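Local coordinates for TolA protein (Pseudomonas aeruginosa, PDB 1LR0) that forms the periplasmic C-terminal domain of an inner-membrane Tol-Pal component and probably helps maintain outer-membrane integrity and takes part in outer-membrane invagination during cell division, at residues A[39-44]-A[89-94]; A[60-65]-A[103-108]; A[78-83]-A[116-121]; A[95-100]-A[107-112]. All coordinates share one frame; numbering follows the deposited sequence.

Contact 1: residues A[39-44]-A[89-94]; sequences SQQWRR and RNVGRI
Gln41, in the last turn of helix 4-41, is the residue of 39-44 that meets Asn90 and Val91, near the end of helix 78-91, with CA atoms of Gln41 and Asn90 6.4 Å apart. Its CG stands beside the backbone N (chi1 -63°) and the chain bends at chi2 (-73°), which folds the amide over the Asn90 backbone. Gln41 OE1 ends 3.5 Å from Asn90 CB, and Gln41 CD lies 3.5 Å from Asn90 O. The two amide planes are 53° apart and share no hydrogen bond. Lower on the side chain, Gln41 CG touches Val91 CG2 at 3.9 Å; Val91 in turn packs on Leu37 and Val38 of helix 4-41. At the Gln41 carbonyl, one water donates to Gln41 O (2.9 Å) and accepts from Asn90 ND2 (2.8 Å). Trp42 then leaves helical geometry. Two helix ends are thus joined by van der Waals packing, a surface contact whose one polar link across the two segments runs through a water.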
loop_
_atom_site.group_PDB
_atom_site.type_symbol
_atom_site.label_atom_id
_atom_site.label_comp_id
_atom_site.label_asym_id
_atom_site.label_seq_id
_atom_site.Cartn_x
_atom_site.Cartn_y
_atom_site.Cartn_z
ATOM N N SER A 39 -6.870 3.484 7.576
ATOM C CA SER A 39 -7.234 4.613 8.411
ATOM C C SER A 39 -8.625 4.398 9.008
ATOM O O SER A 39 -8.909 4.727 10.152
ATOM C CB SER A 39 -7.257 5.909 7.555
ATOM O OG SER A 39 -5.954 6.258 7.077
ATOM N N GLN A 40 -9.536 3.863 8.220
ATOM C CA GLN A 40 -10.867 3.642 8.702
ATOM C C GLN A 40 -10.925 2.642 9.788
ATOM O O GLN A 40 -11.722 2.777 10.730
ATOM C CB GLN A 40 -11.695 3.032 7.585
ATOM C CG GLN A 40 -12.330 4.021 6.717
ATOM C CD GLN A 40 -12.657 3.420 5.353
ATOM O OE1 GLN A 40 -12.528 4.140 4.369
ATOM N NE2 GLN A 40 -13.096 2.138 5.304
ATOM N N GLN A 41 -10.059 1.669 9.717
ATOM C CA GLN A 41 -10.010 0.735 10.803
ATOM C C GLN A 41 -9.244 1.133 12.095
ATOM O O GLN A 41 -9.399 0.551 13.178
ATOM C CB GLN A 41 -9.365 -0.541 10.408
ATOM C CG GLN A 41 -10.166 -1.264 9.300
ATOM C CD GLN A 41 -11.513 -1.900 9.833
ATOM O OE1 GLN A 41 -11.640 -2.217 11.002
ATOM N NE2 GLN A 41 -12.457 -2.054 8.979
ATOM N N TRP A 42 -8.396 2.116 11.953
ATOM C CA TRP A 42 -7.456 2.436 13.017
ATOM C C TRP A 42 -8.130 2.912 14.292
ATOM O O TRP A 42 -8.994 3.794 14.296
ATOM C CB TRP A 42 -6.507 3.537 12.481
ATOM C CG TRP A 42 -5.387 3.939 13.375
ATOM C CD1 TRP A 42 -4.376 3.128 13.853
ATOM C CD2 TRP A 42 -5.056 5.278 13.795
ATOM N NE1 TRP A 42 -3.509 3.876 14.604
ATOM C CE2 TRP A 42 -3.890 5.189 14.576
ATOM C CE3 TRP A 42 -5.652 6.534 13.614
ATOM C CZ2 TRP A 42 -3.237 6.316 15.090
ATOM C CZ3 TRP A 42 -5.036 7.655 14.165
ATOM C CH2 TRP A 42 -3.857 7.528 14.900
ATOM N N ARG A 43 -7.635 2.382 15.380
ATOM C CA ARG A 43 -8.086 2.772 16.732
ATOM C C ARG A 43 -6.866 3.388 17.389
ATOM O O ARG A 43 -5.858 2.703 17.707
ATOM C CB ARG A 43 -8.527 1.506 17.502
ATOM C CG ARG A 43 -9.631 0.825 16.714
ATOM C CD ARG A 43 -10.443 -0.228 17.459
ATOM N NE ARG A 43 -11.815 0.258 17.662
ATOM C CZ ARG A 43 -12.700 0.521 16.670
ATOM N NH1 ARG A 43 -12.373 0.320 15.387
ATOM N NH2 ARG A 43 -13.921 0.988 16.974
ATOM N N ARG A 44 -6.870 4.714 17.475
ATOM C CA ARG A 44 -5.644 5.381 17.885
ATOM C C ARG A 44 -5.294 5.151 19.331
ATOM O O ARG A 44 -6.138 5.250 20.177
ATOM C CB ARG A 44 -5.722 6.842 17.579
ATOM C CG ARG A 44 -6.828 7.623 18.328
ATOM C CD ARG A 44 -7.179 8.901 17.636
ATOM N NE ARG A 44 -7.869 8.607 16.386
ATOM C CZ ARG A 44 -8.182 9.474 15.472
ATOM N NH1 ARG A 44 -7.898 10.770 15.613
ATOM N NH2 ARG A 44 -8.812 9.052 14.401
ATOM N N ARG A 89 -4.696 -5.656 9.581
ATOM C CA ARG A 89 -5.413 -6.997 9.651
ATOM C C ARG A 89 -6.948 -6.809 9.634
ATOM O O ARG A 89 -7.726 -7.563 9.002
ATOM C CB ARG A 89 -4.955 -7.808 10.846
ATOM C CG ARG A 89 -3.509 -8.063 10.974
ATOM C CD ARG A 89 -3.021 -8.805 9.785
ATOM N NE ARG A 89 -3.705 -10.111 9.638
ATOM C CZ ARG A 89 -3.274 -11.246 10.147
ATOM N NH1 ARG A 89 -2.123 -11.356 10.818
ATOM N NH2 ARG A 89 -4.015 -12.293 9.927
ATOM N N ASN A 90 -7.445 -5.779 10.295
ATOM C CA ASN A 90 -8.811 -5.543 10.354
ATOM C C ASN A 90 -9.456 -5.126 9.027
ATOM O O ASN A 90 -10.682 -5.185 8.874
ATOM C CB ASN A 90 -9.049 -4.550 11.460
ATOM C CG ASN A 90 -9.009 -5.163 12.818
ATOM O OD1 ASN A 90 -9.310 -6.330 12.986
ATOM N ND2 ASN A 90 -8.659 -4.356 13.812
ATOM N N VAL A 91 -8.668 -4.678 8.069
ATOM C CA VAL A 91 -9.238 -4.318 6.816
ATOM C C VAL A 91 -9.760 -5.579 6.154
ATOM O O VAL A 91 -10.762 -5.520 5.450
ATOM C CB VAL A 91 -8.202 -3.736 5.918
ATOM C CG1 VAL A 91 -8.614 -3.698 4.531
ATOM C CG2 VAL A 91 -7.738 -2.343 6.413
ATOM N N GLY A 92 -9.067 -6.696 6.396
ATOM C CA GLY A 92 -9.567 -8.022 6.001
ATOM C C GLY A 92 -9.193 -8.441 4.580
ATOM O O GLY A 92 -8.461 -9.366 4.336
ATOM N N ARG A 93 -9.652 -7.618 3.658
ATOM C CA ARG A 93 -9.496 -7.818 2.206
ATOM C C ARG A 93 -9.554 -6.574 1.356
ATOM O O ARG A 93 -10.351 -5.704 1.597
ATOM C CB ARG A 93 -10.549 -8.802 1.670
ATOM C CG ARG A 93 -12.015 -8.478 1.990
ATOM C CD ARG A 93 -13.018 -9.586 1.611
ATOM N NE ARG A 93 -13.029 -9.934 0.227
ATOM C CZ ARG A 93 -13.865 -9.423 -0.646
ATOM N NH1 ARG A 93 -14.728 -8.527 -0.273
ATOM N NH2 ARG A 93 -13.876 -9.841 -1.886
ATOM N N ILE A 94 -8.833 -6.613 0.268
ATOM C CA ILE A 94 -8.799 -5.546 -0.696
ATOM C C ILE A 94 -9.011 -6.162 -2.073
ATOM O O ILE A 94 -7.985 -6.292 -2.781
ATOM C CB ILE A 94 -7.434 -4.760 -0.582
ATOM C CG1 ILE A 94 -7.261 -4.327 0.880
ATOM C CG2 ILE A 94 -7.550 -3.560 -1.425
ATOM C CD1 ILE A 94 -6.026 -3.484 1.149
HETATM O O HOH W 1 -7.926 -1.660 14.359
#

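Contact 2: residues A[60-65]-A[103-108]; sequences MLPDGT and ATFDSL
Phe105 of helix 102-108 drives its ring against the backbone of the turn at 60-65, where Pro62 CA sits over one face, 3.7 Å from the ring centroid and 17° off the normal, a CH-pi contact. On the same proline, CD reaches Phe105 CE2 at 3.8 Å, the proline and phenylalanine side chains crossing at about a right angle. The leading ring atom, Phe105 CZ, meets main-chain atoms: Met60 O approaches the edge near the ring plane at 3.5 Å, while Leu61 O comes in obliquely at 3.3 Å from CZ. Selenomethionine Met60 adds an apolar touch, CB to Phe105 CZ at 3.9 Å. A chi1 of -176° swings the Phe105 ring away from the backbone N and into the turn. That turn is the hairpin connection between antiparallel strands 54-60 and 66-73 of the TonB-like C-terminal domain, a type I beta turn from Leu61 to Gly64. Gly64 N bonds to Leu61 O, and Leu61 N to Thr65 O. Within the turn, Asp63 OD1 accepts from Thr65 N (3.0 Å), the bond that defines an Asx turn, and from Thr65 OG1 (2.9 Å), both from the same face of the carboxylate plane. Further out, Arg110 packs on both Pro62 and Phe105, and its NH2 forms a salt bridge with Asp106 OD1.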
loop_
_atom_site.group_PDB
_atom_site.type_symbol
_atom_site.label_atom_id
_atom_site.label_comp_id
_atom_site.label_asym_id
_atom_site.label_seq_id
_atom_site.Cartn_x
_atom_site.Cartn_y
_atom_site.Cartn_z
HETATM N N MSE A 60 -0.596 -10.251 1.146
HETATM C CA MSE A 60 -1.859 -10.492 0.500
HETATM C C MSE A 60 -1.846 -11.670 -0.479
HETATM O O MSE A 60 -0.812 -12.027 -1.031
HETATM C CB MSE A 60 -2.366 -9.265 -0.272
HETATM C CG MSE A 60 -2.858 -8.159 0.675
HETATM SE SE MSE A 60 -3.496 -6.613 -0.237
HETATM C CE MSE A 60 -1.640 -5.770 -0.314
ATOM N N LEU A 61 -3.038 -12.205 -0.720
ATOM C CA LEU A 61 -3.259 -13.156 -1.820
ATOM C C LEU A 61 -3.773 -12.410 -2.964
ATOM O O LEU A 61 -4.370 -11.352 -2.808
ATOM C CB LEU A 61 -4.338 -14.176 -1.420
ATOM C CG LEU A 61 -3.959 -15.020 -0.229
ATOM C CD1 LEU A 61 -5.087 -16.025 0.264
ATOM C CD2 LEU A 61 -2.637 -15.737 -0.513
ATOM N N PRO A 62 -3.668 -12.974 -4.163
ATOM C CA PRO A 62 -4.178 -12.299 -5.343
ATOM C C PRO A 62 -5.648 -11.945 -5.257
ATOM O O PRO A 62 -6.065 -11.014 -5.952
ATOM C CB PRO A 62 -3.989 -13.345 -6.432
ATOM C CG PRO A 62 -2.936 -14.169 -5.927
ATOM C CD PRO A 62 -3.032 -14.258 -4.468
ATOM N N ASP A 63 -6.462 -12.652 -4.489
ATOM C CA ASP A 63 -7.863 -12.249 -4.412
ATOM C C ASP A 63 -8.083 -11.019 -3.469
ATOM O O ASP A 63 -9.256 -10.533 -3.339
ATOM C CB ASP A 63 -8.814 -13.388 -4.019
ATOM C CG ASP A 63 -8.593 -13.874 -2.638
ATOM O OD1 ASP A 63 -7.796 -13.243 -1.854
ATOM O OD2 ASP A 63 -9.192 -14.914 -2.227
ATOM N N GLY A 64 -6.982 -10.551 -2.850
ATOM C CA GLY A 64 -7.024 -9.364 -1.975
ATOM C C GLY A 64 -7.099 -9.628 -0.506
ATOM O O GLY A 64 -7.000 -8.687 0.274
ATOM N N THR A 65 -7.229 -10.908 -0.103
ATOM C CA THR A 65 -7.214 -11.246 1.287
ATOM C C THR A 65 -5.876 -10.945 1.907
ATOM O O THR A 65 -4.826 -11.349 1.398
ATOM C CB THR A 65 -7.491 -12.762 1.488
ATOM O OG1 THR A 65 -8.718 -13.070 0.845
ATOM C CG2 THR A 65 -7.706 -13.066 2.882
ATOM N N ALA A 103 1.172 -10.851 -12.774
ATOM C CA ALA A 103 2.591 -10.680 -12.559
ATOM C C ALA A 103 2.815 -9.385 -11.817
ATOM O O ALA A 103 3.769 -9.252 -11.113
ATOM C CB ALA A 103 3.338 -10.624 -13.858
ATOM N N THR A 104 1.978 -8.413 -12.070
ATOM C CA THR A 104 2.118 -7.142 -11.370
ATOM C C THR A 104 1.790 -7.343 -9.887
ATOM O O THR A 104 2.538 -6.918 -9.006
ATOM C CB THR A 104 1.216 -6.108 -11.990
ATOM O OG1 THR A 104 1.521 -5.982 -13.380
ATOM C CG2 THR A 104 1.531 -4.714 -11.415
ATOM N N PHE A 105 0.685 -8.016 -9.602
ATOM C CA PHE A 105 0.408 -8.413 -8.219
ATOM C C PHE A 105 1.561 -9.033 -7.511
ATOM O O PHE A 105 2.019 -8.570 -6.429
ATOM C CB PHE A 105 -0.738 -9.383 -8.083
ATOM C CG PHE A 105 -1.059 -9.701 -6.623
ATOM C CD1 PHE A 105 -1.717 -8.764 -5.841
ATOM C CD2 PHE A 105 -0.590 -10.863 -6.028
ATOM C CE1 PHE A 105 -1.962 -9.011 -4.494
ATOM C CE2 PHE A 105 -0.836 -11.157 -4.691
ATOM C CZ PHE A 105 -1.510 -10.223 -3.904
ATOM N N ASP A 106 2.077 -10.087 -8.108
ATOM C CA ASP A 106 3.122 -10.830 -7.492
ATOM C C ASP A 106 4.363 -9.970 -7.252
ATOM O O ASP A 106 5.107 -10.185 -6.294
ATOM C CB ASP A 106 3.533 -12.020 -8.377
ATOM C CG ASP A 106 2.569 -13.238 -8.284
ATOM O OD1 ASP A 106 1.796 -13.413 -7.296
ATOM O OD2 ASP A 106 2.585 -14.128 -9.179
ATOM N N SER A 107 4.589 -9.018 -8.125
ATOM C CA SER A 107 5.814 -8.284 -8.036
ATOM C C SER A 107 5.684 -7.201 -6.942
ATOM O O SER A 107 6.622 -6.955 -6.233
ATOM C CB SER A 107 6.067 -7.593 -9.353
ATOM O OG SER A 107 6.983 -6.518 -9.153
ATOM N N LEU A 108 4.511 -6.594 -6.873
ATOM C CA LEU A 108 4.324 -5.422 -6.079
ATOM C C LEU A 108 3.454 -5.497 -4.842
ATOM O O LEU A 108 3.649 -4.668 -3.921
ATOM C CB LEU A 108 3.717 -4.385 -6.960
ATOM C CG LEU A 108 4.794 -3.763 -7.870
ATOM C CD1 LEU A 108 4.150 -2.845 -8.860
ATOM C CD2 LEU A 108 5.853 -2.987 -7.070
#

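Contact 3: residues A[78-83]-A[116-121]; sequences KPFDSS and FKPEDL
Phe80 of helix 78-91 presents one face of its ring to Pro118, whose CG lies 3.8 Å from the ring centroid and 17° off the normal, a CH-pi arrangement. The two side chains cross at about a right angle, and Pro118 CD is also close, 3.5 Å from Phe80 CZ. Apolar packing continues at the ring edge, where Leu121 CD1 approaches from the opposite direction, in the ring plane and 3.8 Å from Phe80 CE2. Also in plane at the edge is a backbone carbonyl, Phe116 O, 3.8 Å from Phe80 CZ. The trans first torsion of Phe80 (chi1 175°) extends the ring across to the start of helix 118-123, where Lys117 holds the N-cap position.

No hydrogen bond crosses between the two segments. Within 78-83, Ser83 OG donates to Phe80 O at 2.7 Å, in the carbonyl plane on a lone pair.

In the fold, this buried contact ties the first turns of helix 78-91 to the junction of strand 111-116 with helix 118-123. Phe80 and Phe116 both rest on Val54 of strand 54-60, while Phe116 and Leu121 reach Val38 of helix 4-41.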
loop_
_atom_site.group_PDB
_atom_site.type_symbol
_atom_site.label_atom_id
_atom_site.label_comp_id
_atom_site.label_asym_id
_atom_site.label_seq_id
_atom_site.Cartn_x
_atom_site.Cartn_y
_atom_site.Cartn_z
ATOM N N LYS A 78 5.750 1.497 20.627
ATOM C CA LYS A 78 5.175 0.180 20.364
ATOM C C LYS A 78 3.626 0.161 20.264
ATOM O O LYS A 78 3.088 -0.519 19.476
ATOM C CB LYS A 78 5.694 -0.776 21.427
ATOM C CG LYS A 78 5.131 -2.184 21.293
ATOM C CD LYS A 78 5.949 -3.226 22.090
ATOM C CE LYS A 78 5.201 -4.563 22.231
ATOM N NZ LYS A 78 5.920 -5.390 23.272
ATOM N N PRO A 79 2.891 0.926 21.072
ATOM C CA PRO A 79 1.451 0.955 20.893
ATOM C C PRO A 79 1.001 1.513 19.535
ATOM O O PRO A 79 0.042 1.000 18.931
ATOM C CB PRO A 79 0.949 1.793 22.067
ATOM C CG PRO A 79 2.122 1.766 23.065
ATOM C CD PRO A 79 3.324 1.648 22.262
ATOM N N PHE A 80 1.644 2.561 19.033
ATOM C CA PHE A 80 1.297 2.991 17.662
ATOM C C PHE A 80 1.614 1.938 16.664
ATOM O O PHE A 80 0.793 1.610 15.829
ATOM C CB PHE A 80 2.024 4.327 17.267
ATOM C CG PHE A 80 1.779 4.699 15.883
ATOM C CD1 PHE A 80 2.851 4.947 15.011
ATOM C CD2 PHE A 80 0.478 4.750 15.419
ATOM C CE1 PHE A 80 2.624 5.217 13.735
ATOM C CE2 PHE A 80 0.227 5.069 14.126
ATOM C CZ PHE A 80 1.329 5.292 13.222
ATOM N N ASP A 81 2.800 1.333 16.766
ATOM C CA ASP A 81 3.118 0.244 15.876
ATOM C C ASP A 81 2.037 -0.869 15.873
ATOM O O ASP A 81 1.600 -1.347 14.838
ATOM C CB ASP A 81 4.432 -0.432 16.264
ATOM C CG ASP A 81 5.665 0.403 15.989
ATOM O OD1 ASP A 81 6.719 -0.121 16.398
ATOM O OD2 ASP A 81 5.691 1.544 15.444
ATOM N N SER A 82 1.663 -1.301 17.067
ATOM C CA SER A 82 0.698 -2.365 17.184
ATOM C C SER A 82 -0.643 -1.903 16.631
ATOM O O SER A 82 -1.357 -2.695 15.995
ATOM C CB SER A 82 0.513 -2.733 18.649
ATOM O OG SER A 82 1.684 -3.344 19.130
ATOM N N SER A 83 -0.990 -0.649 16.837
ATOM C CA SER A 83 -2.287 -0.138 16.310
ATOM C C SER A 83 -2.345 -0.109 14.784
ATOM O O SER A 83 -3.388 -0.326 14.184
ATOM C CB SER A 83 -2.560 1.275 16.875
ATOM O OG SER A 83 -1.765 2.291 16.224
ATOM N N PHE A 116 2.869 4.170 7.493
ATOM C CA PHE A 116 1.731 4.828 8.115
ATOM C C PHE A 116 2.114 5.885 9.111
ATOM O O PHE A 116 3.051 5.659 9.893
ATOM C CB PHE A 116 0.867 3.777 8.844
ATOM C CG PHE A 116 0.287 2.746 7.885
ATOM C CD1 PHE A 116 -0.711 3.092 7.013
ATOM C CD2 PHE A 116 0.745 1.443 7.851
ATOM C CE1 PHE A 116 -1.280 2.155 6.158
ATOM C CE2 PHE A 116 0.188 0.550 6.950
ATOM C CZ PHE A 116 -0.838 0.913 6.140
ATOM N N LYS A 117 1.376 6.994 9.166
ATOM C CA LYS A 117 1.589 8.099 10.120
ATOM C C LYS A 117 0.277 8.357 10.844
ATOM O O LYS A 117 -0.816 8.360 10.224
ATOM C CB LYS A 117 2.006 9.395 9.389
ATOM C CG LYS A 117 3.154 9.235 8.470
ATOM C CD LYS A 117 3.509 10.538 7.724
ATOM C CE LYS A 117 4.674 10.422 6.658
ATOM N NZ LYS A 117 4.889 11.878 6.134
ATOM N N PRO A 118 0.324 8.663 12.112
ATOM C CA PRO A 118 -0.919 8.939 12.854
ATOM C C PRO A 118 -1.708 10.047 12.216
ATOM O O PRO A 118 -2.920 9.955 12.221
ATOM C CB PRO A 118 -0.414 9.412 14.223
ATOM C CG PRO A 118 0.855 8.675 14.435
ATOM C CD PRO A 118 1.503 8.760 12.995
ATOM N N GLU A 119 -1.040 11.105 11.732
ATOM C CA GLU A 119 -1.798 12.224 11.232
ATOM C C GLU A 119 -2.525 11.854 9.911
ATOM O O GLU A 119 -3.630 12.313 9.649
ATOM C CB GLU A 119 -0.907 13.457 11.045
ATOM C CG GLU A 119 0.293 13.198 10.226
ATOM C CD GLU A 119 1.559 12.802 11.044
ATOM O OE1 GLU A 119 1.499 11.974 11.986
ATOM O OE2 GLU A 119 2.634 13.331 10.755
ATOM N N ASP A 120 -1.923 10.994 9.087
ATOM C CA ASP A 120 -2.572 10.587 7.880
ATOM C C ASP A 120 -3.680 9.577 8.133
ATOM O O ASP A 120 -4.737 9.547 7.487
ATOM C CB ASP A 120 -1.528 10.051 6.951
ATOM C CG ASP A 120 -0.754 11.171 6.238
ATOM O OD1 ASP A 120 -1.303 12.325 6.098
ATOM O OD2 ASP A 120 0.399 10.972 5.802
ATOM N N LEU A 121 -3.454 8.688 9.077
ATOM C CA LEU A 121 -4.531 7.809 9.481
ATOM C C LEU A 121 -5.733 8.584 10.055
ATOM O O LEU A 121 -6.892 8.287 9.777
ATOM C CB LEU A 121 -4.018 6.839 10.538
ATOM C CG LEU A 121 -3.010 5.786 10.026
ATOM C CD1 LEU A 121 -2.270 5.131 11.204
ATOM C CD2 LEU A 121 -3.525 4.716 9.119
#

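Contact 4: residues A[95-100]-A[107-112]; sequences PEMQQL and SLYRQR
The Tyr109 ring is met obliquely by both of its partners from 95-100. Selenomethionine Met97 brings its SE atom 4.0 Å from the ring centroid, 31° off the normal, the selenium counterpart of a Met-aromatic contact. Met97 SE lies 3.6 Å from both Tyr109 CG and Tyr109 CD2, and the terminal methyl continues along the ring, Met97 CE to Tyr109 CD2 at 3.8 Å. On the other side of the ring base, Leu100 CD1 touches Tyr109 CD1 at 3.7 Å. The bend at chi2 of Met97 (-76°) brings SE to the ring, and an extended chi3 (153°) then carries CE along it. The other flat group, the Arg112 guanidinium, has Tyr109 OH over one face, 3.7 Å above its plane and offset toward the rim; Leu108 O lies in plane at the edge and takes a weak bond from Arg112 NH1.

The contact packs the 3-10 segment 95-99, and Leu100 just after it, against the link between helix 102-108 and strand 111-116. Asp31 of helix 4-41 completes the polar side: OD1 bonds Tyr109 OH, and OD2 makes a salt bridge with Arg112 NH2. Tyr109 thus has an apolar ring base and a hydroxyl fixed by a carboxylate that probably also balances the arginine charge.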
loop_
_atom_site.group_PDB
_atom_site.type_symbol
_atom_site.label_atom_id
_atom_site.label_comp_id
_atom_site.label_asym_id
_atom_site.label_seq_id
_atom_site.Cartn_x
_atom_site.Cartn_y
_atom_site.Cartn_z
ATOM N N PRO A 95 -10.259 -6.570 -2.419
ATOM C CA PRO A 95 -10.553 -7.276 -3.708
ATOM C C PRO A 95 -10.191 -6.431 -4.956
ATOM O O PRO A 95 -10.052 -6.875 -6.104
ATOM C CB PRO A 95 -12.048 -7.567 -3.601
ATOM C CG PRO A 95 -12.547 -6.658 -2.463
ATOM C CD PRO A 95 -11.419 -6.489 -1.517
ATOM N N GLU A 96 -10.041 -5.131 -4.703
ATOM C CA GLU A 96 -9.524 -4.205 -5.695
ATOM C C GLU A 96 -8.229 -4.719 -6.240
ATOM O O GLU A 96 -7.900 -4.478 -7.431
ATOM C CB GLU A 96 -9.387 -2.744 -5.152
ATOM C CG GLU A 96 -10.714 -2.094 -4.779
ATOM C CD GLU A 96 -11.289 -2.444 -3.377
ATOM O OE1 GLU A 96 -10.773 -3.352 -2.690
ATOM O OE2 GLU A 96 -12.259 -1.775 -2.970
HETATM N N MSE A 97 -7.476 -5.533 -5.490
HETATM C CA MSE A 97 -6.273 -5.995 -6.042
HETATM C C MSE A 97 -6.514 -6.878 -7.230
HETATM O O MSE A 97 -5.603 -7.101 -8.001
HETATM C CB MSE A 97 -5.477 -6.778 -5.062
HETATM C CG MSE A 97 -5.089 -6.005 -3.873
HETATM SE SE MSE A 97 -3.548 -4.776 -4.411
HETATM C CE MSE A 97 -3.914 -3.311 -2.993
ATOM N N GLN A 98 -7.730 -7.354 -7.415
ATOM C CA GLN A 98 -7.938 -8.343 -8.481
ATOM C C GLN A 98 -7.862 -7.681 -9.834
ATOM O O GLN A 98 -7.919 -8.344 -10.842
ATOM C CB GLN A 98 -9.277 -9.029 -8.339
ATOM C CG GLN A 98 -9.402 -10.004 -7.147
ATOM C CD GLN A 98 -10.816 -10.447 -6.909
ATOM O OE1 GLN A 98 -11.608 -10.537 -7.847
ATOM N NE2 GLN A 98 -11.150 -10.733 -5.654
ATOM N N GLN A 99 -7.739 -6.371 -9.871
ATOM C CA GLN A 99 -7.644 -5.614 -11.109
ATOM C C GLN A 99 -6.268 -5.632 -11.721
ATOM O O GLN A 99 -6.081 -5.231 -12.872
ATOM C CB GLN A 99 -7.967 -4.193 -10.785
ATOM C CG GLN A 99 -9.437 -4.089 -10.249
ATOM C CD GLN A 99 -9.873 -2.651 -9.867
ATOM O OE1 GLN A 99 -11.057 -2.417 -9.494
ATOM N NE2 GLN A 99 -8.921 -1.699 -9.943
ATOM N N LEU A 100 -5.304 -6.113 -10.966
ATOM C CA LEU A 100 -3.963 -6.211 -11.452
ATOM C C LEU A 100 -3.753 -7.530 -12.227
ATOM O O LEU A 100 -4.216 -8.561 -11.801
ATOM C CB LEU A 100 -3.003 -6.247 -10.284
ATOM C CG LEU A 100 -2.988 -4.990 -9.414
ATOM C CD1 LEU A 100 -2.084 -5.223 -8.318
ATOM C CD2 LEU A 100 -2.485 -3.849 -10.255
ATOM N N SER A 107 4.589 -9.018 -8.125
ATOM C CA SER A 107 5.814 -8.284 -8.036
ATOM C C SER A 107 5.684 -7.201 -6.942
ATOM O O SER A 107 6.622 -6.955 -6.233
ATOM C CB SER A 107 6.067 -7.593 -9.353
ATOM O OG SER A 107 6.983 -6.518 -9.153
ATOM N N LEU A 108 4.511 -6.594 -6.873
ATOM C CA LEU A 108 4.324 -5.422 -6.079
ATOM C C LEU A 108 3.454 -5.497 -4.842
ATOM O O LEU A 108 3.649 -4.668 -3.921
ATOM C CB LEU A 108 3.717 -4.385 -6.960
ATOM C CG LEU A 108 4.794 -3.763 -7.870
ATOM C CD1 LEU A 108 4.150 -2.845 -8.860
ATOM C CD2 LEU A 108 5.853 -2.987 -7.070
ATOM N N TYR A 109 2.493 -6.413 -4.828
ATOM C CA TYR A 109 1.435 -6.373 -3.803
ATOM C C TYR A 109 1.271 -7.590 -3.021
ATOM O O TYR A 109 0.628 -7.565 -1.967
ATOM C CB TYR A 109 0.089 -5.942 -4.353
ATOM C CG TYR A 109 0.054 -4.441 -4.609
ATOM C CD1 TYR A 109 0.391 -3.895 -5.861
ATOM C CD2 TYR A 109 -0.210 -3.553 -3.586
ATOM C CE1 TYR A 109 0.328 -2.538 -6.092
ATOM C CE2 TYR A 109 -0.187 -2.146 -3.818
ATOM C CZ TYR A 109 0.094 -1.660 -5.064
ATOM O OH TYR A 109 0.102 -0.274 -5.348
ATOM N N ARG A 110 1.886 -8.687 -3.457
ATOM C CA ARG A 110 1.921 -9.841 -2.610
ATOM C C ARG A 110 2.604 -9.617 -1.277
ATOM O O ARG A 110 2.184 -10.163 -0.202
ATOM C CB ARG A 110 2.532 -11.049 -3.369
ATOM C CG ARG A 110 2.313 -12.350 -2.653
ATOM C CD ARG A 110 2.809 -13.597 -3.436
ATOM N NE ARG A 110 2.045 -13.921 -4.653
ATOM C CZ ARG A 110 0.992 -14.792 -4.709
ATOM N NH1 ARG A 110 0.524 -15.373 -3.627
ATOM N NH2 ARG A 110 0.396 -15.064 -5.858
ATOM N N GLN A 111 3.671 -8.827 -1.273
ATOM C CA GLN A 111 4.300 -8.449 -0.045
ATOM C C GLN A 111 4.543 -6.972 -0.310
ATOM O O GLN A 111 5.155 -6.639 -1.308
ATOM C CB GLN A 111 5.626 -9.151 0.175
ATOM C CG GLN A 111 5.566 -10.543 0.834
ATOM C CD GLN A 111 6.873 -10.839 1.574
ATOM O OE1 GLN A 111 6.864 -11.532 2.562
ATOM N NE2 GLN A 111 7.992 -10.265 1.099
ATOM N N ARG A 112 3.957 -6.078 0.464
ATOM C CA ARG A 112 4.128 -4.641 0.172
ATOM C C ARG A 112 4.407 -3.880 1.478
ATOM O O ARG A 112 3.668 -4.109 2.458
ATOM C CB ARG A 112 2.928 -3.977 -0.489
ATOM C CG ARG A 112 3.341 -2.629 -1.203
ATOM C CD ARG A 112 2.474 -2.100 -2.272
ATOM N NE ARG A 112 2.801 -0.745 -2.740
ATOM C CZ ARG A 112 3.720 -0.447 -3.648
ATOM N NH1 ARG A 112 4.395 -1.405 -4.255
ATOM N NH2 ARG A 112 3.908 0.830 -3.988
#

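The four contacts form two groups along the long helix 4-41. Contacts 2 and 4 have centres only 3 Å apart and share Ser107 and Leu108; Asp63 O to Gln98 NE2 (3.0 Å) and Phe105 O to Arg110 N (3.0 Å) are probable hydrogen bonds joining them. Contacts 1 and 3, 12 Å apart by their centres, both use helix 78-91 and meet where Trp42 NE1 lies 2.9 Å from Ser83 OG, a probable hydrogen bond. Contacts 2 and 3 have centres 24 Å apart on opposite sides of the chain's centre. A probable bond from Ile94 N to Gly64 O (2.8 Å) connects contacts 1 and 2. Bound zinc lies near contacts 1 and 3, about 10 Å from the side chains of Gln41 and Leu121.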